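Local coordinates for protein BsaWI endonuclease (Geobacillus stearothermophilus, PDB 4ZSF) that probably cleaves DNA as a restriction endonuclease of the PD-(D/E)XK nuclease superfamily, and binds DNA in a pre-specific complex, at residues H89-E92 with E93-K96; S101-E105 with Y106-I110. All coordinates share one frame; numbering follows the deposited sequence.

Contact 1: H89-E92 with E93-K96; sequences HAFE and EMIK. With nucleotides of chain B.
Two successive turns of the long helix 70-103 meet here: E93, M94, I95 and K96 bond back to H89, A90, F91 and E92 through four successive i+4 backbone hydrogen bonds, each 2.9 Å from N to O. H89 touches the DNA, H89, A90, E93 and M94 pack against the second subunit, and F91 and I95 face the protein's own core. H89 ND1 donates to OP1 of DG12 of chain B over 2.6 Å, with an N-H...O angle of 161°. The phosphate sits at the edge of the imidazole, its phosphorus in the ring plane. One turn on, E93 lies back along the helix, its extended chain bringing OE2 to 3.8 Å from H89 CB. Its carboxylate turns to the other copy of the protein: OE2 pairs with K30 and OE1 with R34, both of the second subunit, two salt bridges that probably hold the carboxylate's rotation, one turn from the histidine that holds the phosphate. Packing of A90 on I33 and M94 on M37 of that subunit continues the interface. E92 and K96 lean on strand 108-112, and K96 NZ forms a salt bridge with D115. The core side belongs to F91. With CG anti to the backbone N (chi1 -176°), its ring slants outward and on toward the next turn, where M94 and I95 meet it; F226 of strand 222-226 touches both F91 and I95. I95 CG1 covers one face of the phenyl group near the rim, 4.1 Å from CE2. M94 runs out straight until chi3 (84°), where the thioether bends and carries the methyl back to the same ring: CE rests 3.6 Å from F91 CE1 and 3.8 Å from F91 CD1.

Contact 2: S101-E105 with Y106-I110; sequences SSLEE and YGMRI
One face of the Y106 ring is covered by E105: CG sits 3.6 Å from the ring centroid, only 10° off the normal, a CH-pi contact over the centre. The E105 carboxylate continues along the ring, stacked nearly parallel to it, with OE2 3.5 Å from Y106 OH. Chi1 of E105, 73°, makes this possible by tucking CG between its backbone N and carbonyl carbon, so that the two neighbours run side by side. S102 O approaches the ring obliquely, 3.6 Å from CE2. Next to this pair, the backbone ends the helix with a Schellman motif: M108 N donates to L103 O (3.2 Å) and G107 N to E104 O (3.0 Å), while G107 takes the positive phi of the C-prime position. L103 O also accepts from Y106 N, and the two donors come from opposite faces of its carbonyl plane. The turn folds L103 over the start of the strand. L103 crosses the side chains of M108 and I110 at about a right angle, CD1 meeting I110 CG1 at 3.6 Å and CD2 meeting M108 CE at 3.8 Å. Helix 243-258 lies alongside, with V246 against S102 and Q247 and R250 against Y106. Strand 146-152 pairs antiparallel with 108-112 and brings I148, V150 and L146 against L103, M108 and I110.

How the contacts relate
Following the chain from the N terminus, helix 70-103 first passes through contact 1, where it meets the DNA and the second subunit, and then runs on to its C-terminal end in contact 2. The two are in series, neither nested nor crossed. Contact 1 closes no loop, being successive turns of one helix; contact 2 closes the tight turn that sends the chain back as strand 108-112, an outermost strand of the sheet within this chain. That return brings the contacts together although their centres lie 16 Å apart: K96 CG packs 3.5 Å from I110 O, and I110 CD1 approaches I95 O. The helix is thereby joined to the sheet edge.

Contact 1: H89-E92 with E93-K96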
loop_
_atom_site.group_PDB
_atom_site.type_symbol
_atom_site.label_atom_id
_atom_site.label_comp_id
_atom_site.label_asym_id
_atom_site.label_seq_id
_atom_site.Cartn_x
_atom_site.Cartn_y
_atom_site.Cartn_z
ATOM N N HIS A 89 -0.144 -15.699 -1.964
ATOM C CA HIS A 89 0.838 -16.709 -2.387
ATOM C C HIS A 89 0.190 -18.075 -2.429
ATOM O O HIS A 89 0.436 -18.844 -3.366
ATOM C CB HIS A 89 2.051 -16.708 -1.451
ATOM C CG HIS A 89 2.762 -15.392 -1.438
ATOM N ND1 HIS A 89 3.653 -15.011 -0.448
ATOM C CD2 HIS A 89 2.700 -14.355 -2.317
ATOM C CE1 HIS A 89 4.104 -13.790 -0.711
ATOM N NE2 HIS A 89 3.536 -13.368 -1.831
ATOM N N ALA A 90 -0.559 -18.424 -1.387
ATOM C CA ALA A 90 -1.223 -19.734 -1.375
ATOM C C ALA A 90 -2.123 -19.878 -2.610
ATOM O O ALA A 90 -2.192 -20.965 -3.195
ATOM C CB ALA A 90 -2.090 -19.964 -0.075
ATOM N N PHE A 91 -2.857 -18.808 -2.946
ATOM C CA PHE A 91 -3.802 -18.915 -4.095
ATOM C C PHE A 91 -3.032 -19.089 -5.431
ATOM O O PHE A 91 -3.388 -19.934 -6.253
ATOM C CB PHE A 91 -4.665 -17.668 -4.118
ATOM C CG PHE A 91 -5.741 -17.704 -5.198
ATOM C CD1 PHE A 91 -6.868 -18.462 -5.019
ATOM C CD2 PHE A 91 -5.612 -16.898 -6.353
ATOM C CE1 PHE A 91 -7.893 -18.471 -5.992
ATOM C CE2 PHE A 91 -6.634 -16.923 -7.319
ATOM C CZ PHE A 91 -7.733 -17.727 -7.132
ATOM N N GLU A 92 -1.952 -18.328 -5.627
ATOM C CA GLU A 92 -1.101 -18.545 -6.809
ATOM C C GLU A 92 -0.585 -19.965 -6.906
ATOM O O GLU A 92 -0.528 -20.585 -8.007
ATOM C CB GLU A 92 0.094 -17.582 -6.766
ATOM C CG GLU A 92 -0.386 -16.166 -6.850
ATOM C CD GLU A 92 0.621 -15.167 -6.187
ATOM O OE1 GLU A 92 1.795 -15.539 -5.920
ATOM O OE2 GLU A 92 0.186 -14.031 -5.910
ATOM N N GLU A 93 -0.103 -20.472 -5.762
ATOM C CA GLU A 93 0.407 -21.839 -5.723
ATOM C C GLU A 93 -0.686 -22.835 -6.064
ATOM O O GLU A 93 -0.452 -23.887 -6.705
ATOM C CB GLU A 93 1.010 -22.112 -4.305
ATOM C CG GLU A 93 2.277 -21.241 -4.129
ATOM C CD GLU A 93 2.693 -20.976 -2.667
ATOM O OE1 GLU A 93 2.063 -21.637 -1.803
ATOM O OE2 GLU A 93 3.616 -20.082 -2.396
ATOM N N MET A 94 -1.896 -22.536 -5.597
ATOM C CA MET A 94 -3.034 -23.397 -5.885
ATOM C C MET A 94 -3.325 -23.446 -7.414
ATOM O O MET A 94 -3.591 -24.519 -7.988
ATOM C CB MET A 94 -4.281 -22.885 -5.166
ATOM C CG MET A 94 -5.446 -23.820 -5.396
ATOM S SD MET A 94 -6.952 -23.186 -4.595
ATOM C CE MET A 94 -7.482 -22.086 -5.886
ATOM N N ILE A 95 -3.360 -22.273 -8.048
ATOM C CA ILE A 95 -3.567 -22.202 -9.479
ATOM C C ILE A 95 -2.462 -22.961 -10.240
ATOM O O ILE A 95 -2.717 -23.699 -11.206
ATOM C CB ILE A 95 -3.628 -20.716 -9.955
ATOM C CG1 ILE A 95 -4.806 -20.020 -9.242
ATOM C CG2 ILE A 95 -3.719 -20.653 -11.507
ATOM C CD1 ILE A 95 -6.203 -20.738 -9.519
ATOM N N LYS A 96 -1.233 -22.755 -9.819
ATOM C CA LYS A 96 -0.114 -23.463 -10.466
ATOM C C LYS A 96 -0.317 -24.972 -10.336
ATOM O O LYS A 96 -0.134 -25.695 -11.326
ATOM C CB LYS A 96 1.214 -23.060 -9.826
ATOM C CG LYS A 96 2.441 -23.867 -10.371
ATOM C CD LYS A 96 3.717 -23.393 -9.652
ATOM C CE LYS A 96 4.865 -24.358 -9.946
ATOM N NZ LYS A 96 6.038 -24.194 -9.035
ATOM P P DG B 12 5.332 -16.709 2.505
ATOM O OP1 DG B 12 4.505 -16.837 1.268
ATOM O OP2 DG B 12 5.427 -17.780 3.497
ATOM O "O5'" DG B 12 6.828 -16.413 2.044
ATOM C "C5'" DG B 12 7.046 -15.728 0.827
ATOM C "C4'" DG B 12 8.498 -15.264 0.749
ATOM O "O4'" DG B 12 8.754 -14.329 1.804
ATOM C "C3'" DG B 12 9.526 -16.346 0.890
ATOM O "O3'" DG B 12 10.069 -16.497 -0.380
ATOM C "C2'" DG B 12 10.563 -15.773 1.888
ATOM C "C1'" DG B 12 10.133 -14.318 2.023
ATOM N N9 DG B 12 10.369 -13.703 3.347
ATOM C C8 DG B 12 10.121 -14.248 4.599
ATOM N N7 DG B 12 10.406 -13.434 5.587
ATOM C C5 DG B 12 10.851 -12.274 4.939
ATOM C C6 DG B 12 11.353 -11.085 5.471
ATOM O O6 DG B 12 11.462 -10.793 6.631
ATOM N N1 DG B 12 11.731 -10.178 4.475
ATOM C C2 DG B 12 11.649 -10.424 3.133
ATOM N N2 DG B 12 12.070 -9.445 2.308
ATOM N N3 DG B 12 11.199 -11.551 2.618
ATOM C C4 DG B 12 10.830 -12.431 3.573
#

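Contact 2: S101-E105 with Y106-I110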
loop_
_atom_site.group_PDB
_atom_site.type_symbol
_atom_site.label_atom_id
_atom_site.label_comp_id
_atom_site.label_asym_id
_atom_site.label_seq_id
_atom_site.Cartn_x
_atom_site.Cartn_y
_atom_site.Cartn_z
ATOM N N SER A 101 -1.410 -29.883 -13.510
ATOM C CA SER A 101 -1.847 -31.255 -13.700
ATOM C C SER A 101 -2.559 -31.404 -15.036
ATOM O O SER A 101 -2.566 -32.469 -15.614
ATOM C CB SER A 101 -2.789 -31.703 -12.573
ATOM O OG SER A 101 -3.974 -30.902 -12.619
ATOM N N SER A 102 -3.219 -30.370 -15.500
ATOM C CA SER A 102 -3.878 -30.441 -16.800
ATOM C C SER A 102 -3.030 -30.040 -17.981
ATOM O O SER A 102 -3.297 -30.485 -19.084
ATOM C CB SER A 102 -5.132 -29.534 -16.800
ATOM O OG SER A 102 -6.185 -30.158 -16.109
ATOM N N LEU A 103 -2.123 -29.073 -17.800
ATOM C CA LEU A 103 -1.408 -28.489 -18.912
ATOM C C LEU A 103 -0.258 -29.390 -19.396
ATOM O O LEU A 103 0.199 -29.268 -20.544
ATOM C CB LEU A 103 -0.834 -27.104 -18.511
ATOM C CG LEU A 103 -1.842 -25.983 -18.281
ATOM C CD1 LEU A 103 -1.100 -24.859 -17.467
ATOM C CD2 LEU A 103 -2.308 -25.418 -19.623
ATOM N N GLU A 104 0.209 -30.244 -18.492
ATOM C CA GLU A 104 1.362 -31.096 -18.698
ATOM C C GLU A 104 1.185 -31.904 -19.984
ATOM O O GLU A 104 2.119 -32.010 -20.766
ATOM C CB GLU A 104 1.559 -32.030 -17.502
ATOM C CG GLU A 104 2.862 -32.843 -17.558
ATOM C CD GLU A 104 3.091 -33.688 -16.288
ATOM O OE1 GLU A 104 2.188 -34.472 -15.908
ATOM O OE2 GLU A 104 4.162 -33.545 -15.654
ATOM N N GLU A 105 -0.014 -32.413 -20.242
ATOM C CA GLU A 105 -0.171 -33.289 -21.426
ATOM C C GLU A 105 -0.068 -32.526 -22.753
ATOM O O GLU A 105 0.093 -33.122 -23.821
ATOM C CB GLU A 105 -1.477 -34.066 -21.352
ATOM C CG GLU A 105 -2.722 -33.299 -21.591
ATOM C CD GLU A 105 -3.872 -34.210 -22.068
ATOM O OE1 GLU A 105 -3.703 -34.924 -23.087
ATOM O OE2 GLU A 105 -4.947 -34.206 -21.431
ATOM N N TYR A 106 -0.137 -31.195 -22.696
ATOM C CA TYR A 106 0.025 -30.386 -23.888
ATOM C C TYR A 106 1.359 -29.655 -23.933
ATOM O O TYR A 106 1.485 -28.678 -24.679
ATOM C CB TYR A 106 -1.097 -29.361 -23.991
ATOM C CG TYR A 106 -2.488 -29.953 -23.790
ATOM C CD1 TYR A 106 -3.076 -30.756 -24.772
ATOM C CD2 TYR A 106 -3.204 -29.707 -22.628
ATOM C CE1 TYR A 106 -4.357 -31.292 -24.590
ATOM C CE2 TYR A 106 -4.498 -30.216 -22.440
ATOM C CZ TYR A 106 -5.060 -31.016 -23.433
ATOM O OH TYR A 106 -6.331 -31.509 -23.241
ATOM N N GLY A 107 2.312 -30.054 -23.094
ATOM C CA GLY A 107 3.648 -29.451 -23.152
ATOM C C GLY A 107 3.761 -28.071 -22.490
ATOM O O GLY A 107 4.652 -27.306 -22.817
ATOM N N MET A 108 2.840 -27.745 -21.594
ATOM C CA MET A 108 2.805 -26.412 -20.987
ATOM C C MET A 108 2.957 -26.520 -19.467
ATOM O O MET A 108 2.578 -27.540 -18.856
ATOM C CB MET A 108 1.493 -25.682 -21.358
ATOM C CG MET A 108 1.471 -25.282 -22.845
ATOM S SD MET A 108 -0.069 -24.378 -23.195
ATOM C CE MET A 108 -1.186 -25.733 -23.291
ATOM N N ARG A 109 3.472 -25.454 -18.840
ATOM C CA ARG A 109 3.381 -25.382 -17.385
ATOM C C ARG A 109 3.386 -23.939 -16.941
ATOM O O ARG A 109 3.913 -23.058 -17.616
ATOM C CB ARG A 109 4.530 -26.132 -16.690
ATOM C CG ARG A 109 5.887 -25.635 -17.113
ATOM C CD ARG A 109 6.935 -26.407 -16.218
ATOM N NE ARG A 109 8.304 -26.139 -16.642
ATOM C CZ ARG A 109 9.378 -26.686 -16.062
ATOM N NH1 ARG A 109 9.230 -27.563 -15.072
ATOM N NH2 ARG A 109 10.599 -26.406 -16.502
ATOM N N ILE A 110 2.779 -23.756 -15.773
ATOM C CA ILE A 110 2.702 -22.513 -15.074
ATOM C C ILE A 110 3.874 -22.432 -14.114
ATOM O O ILE A 110 4.218 -23.407 -13.401
ATOM C CB ILE A 110 1.363 -22.388 -14.273
ATOM C CG1 ILE A 110 0.191 -22.265 -15.268
ATOM C CG2 ILE A 110 1.425 -21.251 -13.299
ATOM C CD1 ILE A 110 -1.188 -22.413 -14.571
#